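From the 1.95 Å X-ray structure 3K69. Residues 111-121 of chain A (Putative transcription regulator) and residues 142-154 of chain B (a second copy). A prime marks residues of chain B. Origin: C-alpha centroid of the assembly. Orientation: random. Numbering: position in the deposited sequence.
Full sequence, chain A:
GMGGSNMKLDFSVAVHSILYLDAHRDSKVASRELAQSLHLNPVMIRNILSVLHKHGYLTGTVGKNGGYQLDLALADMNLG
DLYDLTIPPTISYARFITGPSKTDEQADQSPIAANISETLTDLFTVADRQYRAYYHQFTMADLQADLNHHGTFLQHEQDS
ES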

# COMPACT_ATOMS: atom_id res chain seq x y z
N PRO A 111 21.41 12.49 -15.16
CA PRO A 111 20.32 11.71 -15.74
C PRO A 111 19.43 11.01 -14.69
O PRO A 111 18.21 11.11 -14.78
CB PRO A 111 21.07 10.70 -16.61
CG PRO A 111 22.32 11.44 -17.06
CD PRO A 111 22.67 12.34 -15.90
N ILE A 112 20.02 10.38 -13.69
CA ILE A 112 19.25 9.59 -12.72
C ILE A 112 18.47 10.52 -11.83
O ILE A 112 17.26 10.42 -11.74
CB ILE A 112 20.12 8.66 -11.83
CG1 ILE A 112 20.87 7.65 -12.68
CG2 ILE A 112 19.27 7.93 -10.82
CD1 ILE A 112 22.16 7.25 -12.09
N ALA A 113 19.17 11.46 -11.19
CA ALA A 113 18.54 12.44 -10.32
C ALA A 113 17.44 13.26 -10.99
O ALA A 113 16.47 13.60 -10.35
CB ALA A 113 19.59 13.39 -9.75
N ALA A 114 17.60 13.59 -12.27
CA ALA A 114 16.64 14.45 -12.98
C ALA A 114 15.33 13.72 -13.30
O ALA A 114 14.33 14.35 -13.53
CB ALA A 114 17.26 14.95 -14.28
N ASN A 115 15.39 12.40 -13.35
CA ASN A 115 14.32 11.57 -13.94
C ASN A 115 13.64 10.59 -13.00
O ASN A 115 12.58 10.07 -13.31
CB ASN A 115 14.91 10.79 -15.11
CG ASN A 115 15.20 11.68 -16.30
OD1 ASN A 115 14.31 12.35 -16.82
ND2 ASN A 115 16.47 11.72 -16.73
N ILE A 116 14.29 10.30 -11.88
CA ILE A 116 13.84 9.29 -10.95
C ILE A 116 12.48 9.61 -10.35
O ILE A 116 11.62 8.73 -10.22
CB ILE A 116 14.94 9.00 -9.87
CG1 ILE A 116 14.58 7.80 -8.99
CG2 ILE A 116 15.18 10.18 -8.95
CD1 ILE A 116 14.71 6.50 -9.66
N SER A 117 12.25 10.86 -9.99
CA SER A 117 10.99 11.20 -9.35
C SER A 117 9.83 10.95 -10.29
O SER A 117 8.82 10.36 -9.91
CB SER A 117 10.97 12.63 -8.81
OG SER A 117 9.71 12.88 -8.25
N GLU A 118 9.98 11.33 -11.56
CA GLU A 118 8.86 11.13 -12.48
C GLU A 118 8.61 9.65 -12.80
O GLU A 118 7.48 9.23 -12.89
CB GLU A 118 9.01 11.94 -13.77
CG GLU A 118 7.83 11.75 -14.71
CD GLU A 118 8.03 12.46 -16.05
OE1 GLU A 118 9.05 13.16 -16.20
OE2 GLU A 118 7.13 12.31 -16.92
N THR A 119 9.68 8.88 -13.00
CA THR A 119 9.60 7.43 -13.19
C THR A 119 8.97 6.64 -12.04
O THR A 119 8.07 5.81 -12.23
CB THR A 119 11.01 6.88 -13.46
OG1 THR A 119 11.40 7.34 -14.75
CG2 THR A 119 11.06 5.28 -13.39
N LEU A 120 9.42 6.92 -10.82
CA LEU A 120 8.84 6.25 -9.64
C LEU A 120 7.45 6.67 -9.34
O LEU A 120 6.62 5.85 -8.92
CB LEU A 120 9.74 6.40 -8.41
CG LEU A 120 11.03 5.59 -8.49
CD1 LEU A 120 11.87 5.97 -7.28
CD2 LEU A 120 10.75 4.05 -8.57
N THR A 121 7.15 7.96 -9.54
CA THR A 121 5.80 8.45 -9.39
C THR A 121 4.85 7.70 -10.34
O THR A 121 3.79 7.25 -9.92
CB THR A 121 5.68 9.98 -9.59
OG1 THR A 121 6.48 10.64 -8.62
CG2 THR A 121 4.19 10.47 -9.45
N ASP B 142 13.40 -2.39 -17.60
CA ASP B 142 12.15 -1.64 -17.87
C ASP B 142 12.17 -0.31 -17.12
O ASP B 142 11.73 0.70 -17.64
CB ASP B 142 10.92 -2.44 -17.44
CG ASP B 142 10.78 -3.75 -18.20
OD1 ASP B 142 10.74 -3.69 -19.44
OD2 ASP B 142 10.70 -4.84 -17.59
N LEU B 143 12.67 -0.31 -15.88
CA LEU B 143 12.66 0.91 -15.09
C LEU B 143 13.63 1.91 -15.69
O LEU B 143 13.32 3.08 -15.82
CB LEU B 143 12.94 0.66 -13.61
CG LEU B 143 12.70 1.83 -12.63
CD1 LEU B 143 12.29 1.32 -11.25
CD2 LEU B 143 13.92 2.76 -12.52
N GLN B 144 14.80 1.45 -16.06
CA GLN B 144 15.76 2.29 -16.77
C GLN B 144 15.24 2.82 -18.10
O GLN B 144 15.49 3.99 -18.44
CB GLN B 144 17.05 1.55 -16.99
CG GLN B 144 18.11 2.42 -17.66
CD GLN B 144 19.46 1.77 -17.57
OE1 GLN B 144 19.67 0.75 -18.19
NE2 GLN B 144 20.35 2.32 -16.77
N ALA B 145 14.52 1.98 -18.85
CA ALA B 145 13.78 2.43 -20.05
C ALA B 145 12.84 3.62 -19.81
O ALA B 145 12.81 4.56 -20.60
CB ALA B 145 13.01 1.25 -20.70
N ASP B 146 12.05 3.56 -18.74
CA ASP B 146 11.14 4.63 -18.35
C ASP B 146 11.87 5.94 -17.93
O ASP B 146 11.45 7.04 -18.25
CB ASP B 146 10.23 4.20 -17.19
CG ASP B 146 9.10 5.19 -16.98
OD1 ASP B 146 8.09 5.12 -17.72
OD2 ASP B 146 9.27 6.09 -16.13
N LEU B 147 12.94 5.78 -17.16
CA LEU B 147 13.81 6.88 -16.75
C LEU B 147 14.35 7.63 -17.96
O LEU B 147 14.51 8.85 -17.89
CB LEU B 147 14.99 6.30 -16.01
CG LEU B 147 15.75 7.13 -15.00
CD1 LEU B 147 15.00 7.23 -13.65
CD2 LEU B 147 17.13 6.46 -14.86
N ASN B 148 14.68 6.91 -19.02
CA ASN B 148 15.19 7.52 -20.27
C ASN B 148 14.09 7.99 -21.23
O ASN B 148 14.26 8.99 -21.91
CB ASN B 148 16.11 6.54 -21.02
CG ASN B 148 17.40 6.23 -20.28
OD1 ASN B 148 17.95 7.07 -19.56
ND2 ASN B 148 17.90 5.01 -20.47
N HIS B 149 12.99 7.24 -21.33
CA HIS B 149 11.83 7.65 -22.10
C HIS B 149 10.60 7.65 -21.20
O HIS B 149 9.97 6.61 -20.96
CB HIS B 149 11.61 6.78 -23.33
CG HIS B 149 10.46 7.24 -24.17
ND1 HIS B 149 10.53 8.39 -24.92
CD2 HIS B 149 9.21 6.75 -24.35
CE1 HIS B 149 9.37 8.58 -25.53
NE2 HIS B 149 8.55 7.60 -25.19
N HIS B 150 10.27 8.83 -20.67
CA HIS B 150 9.18 8.96 -19.72
C HIS B 150 7.85 8.57 -20.35
O HIS B 150 7.65 8.74 -21.53
CB HIS B 150 9.12 10.38 -19.12
CG HIS B 150 10.23 10.64 -18.15
ND1 HIS B 150 10.33 9.96 -16.96
CD2 HIS B 150 11.32 11.44 -18.22
CE1 HIS B 150 11.41 10.37 -16.32
NE2 HIS B 150 12.03 11.26 -17.07
N GLY B 151 6.96 8.03 -19.52
CA GLY B 151 5.63 7.62 -19.94
C GLY B 151 5.56 6.17 -20.35
O GLY B 151 4.51 5.71 -20.80
N THR B 152 6.66 5.44 -20.23
CA THR B 152 6.70 4.02 -20.64
C THR B 152 5.80 3.14 -19.74
O THR B 152 5.07 2.31 -20.22
CB THR B 152 8.18 3.51 -20.66
OG1 THR B 152 8.88 4.11 -21.76
CG2 THR B 152 8.26 2.00 -20.77
N PHE B 153 5.83 3.35 -18.43
CA PHE B 153 4.92 2.64 -17.54
C PHE B 153 3.48 3.03 -17.77
O PHE B 153 2.60 2.17 -17.68
CB PHE B 153 5.29 2.82 -16.05
CG PHE B 153 6.53 2.11 -15.67
CD1 PHE B 153 6.60 0.72 -15.74
CD2 PHE B 153 7.63 2.80 -15.16
CE1 PHE B 153 7.78 0.05 -15.41
CE2 PHE B 153 8.79 2.13 -14.81
CZ PHE B 153 8.86 0.76 -14.92
N LEU B 154 3.24 4.30 -18.07
CA LEU B 154 1.88 4.78 -18.31
C LEU B 154 1.30 4.16 -19.58
O LEU B 154 0.15 3.78 -19.60
CB LEU B 154 1.81 6.31 -18.37
CG LEU B 154 2.11 7.07 -17.07
CD1 LEU B 154 2.19 8.60 -17.30
CD2 LEU B 154 1.09 6.69 -15.94

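Leu147′ lies at the apolar centre, a knob seated among Ile112, Asn115, Ile116 and Thr119 of the chain A helix. Its CD1 lies 3.6 Å from Ile116 CA and 4.1 Å from Ile116 CD1, while its CD2 reaches 4.5 Å from Ile112 CG1, so the branched leucine end packs against both isoleucines. The helices, 111-121 and 142-148′, cross at 113° with axes 8.9 Å apart at closest approach; the nearest backbones are those of Asn115 and Leu147′, CA to CA 5.5 Å. One turn on, Thr119 fills the reciprocal hole among Leu143′, Asp146′, Leu147′ and Phe153′. Its methyl CG2 meets Leu143′ CG at 3.9 Å and the edge of the Phe153′ ring at CE2, 4.1 Å, while Leu120 CD2 adds a contact to Leu143′ CD1 at 4.1 Å. The hydroxyl gives the same residue a polar side: Thr119 OG1 donates to Asp146′ OD2 at 2.8 Å. The other carboxylate oxygen, Asp146′ OD1, accepts from Phe153′ N at 3.0 Å, tying the start of the next helix to this one. At the polar edge, His150′ NE2 donates to Asn115 OD1 at 2.5 Å, short and nearly straight; Asn115 ND2 donates to Pro111 O at 2.7 Å, so the amide bonds through both ends. Glu118 OE1 lies over one face of the imidazole, 3.4 Å from His150′ CG.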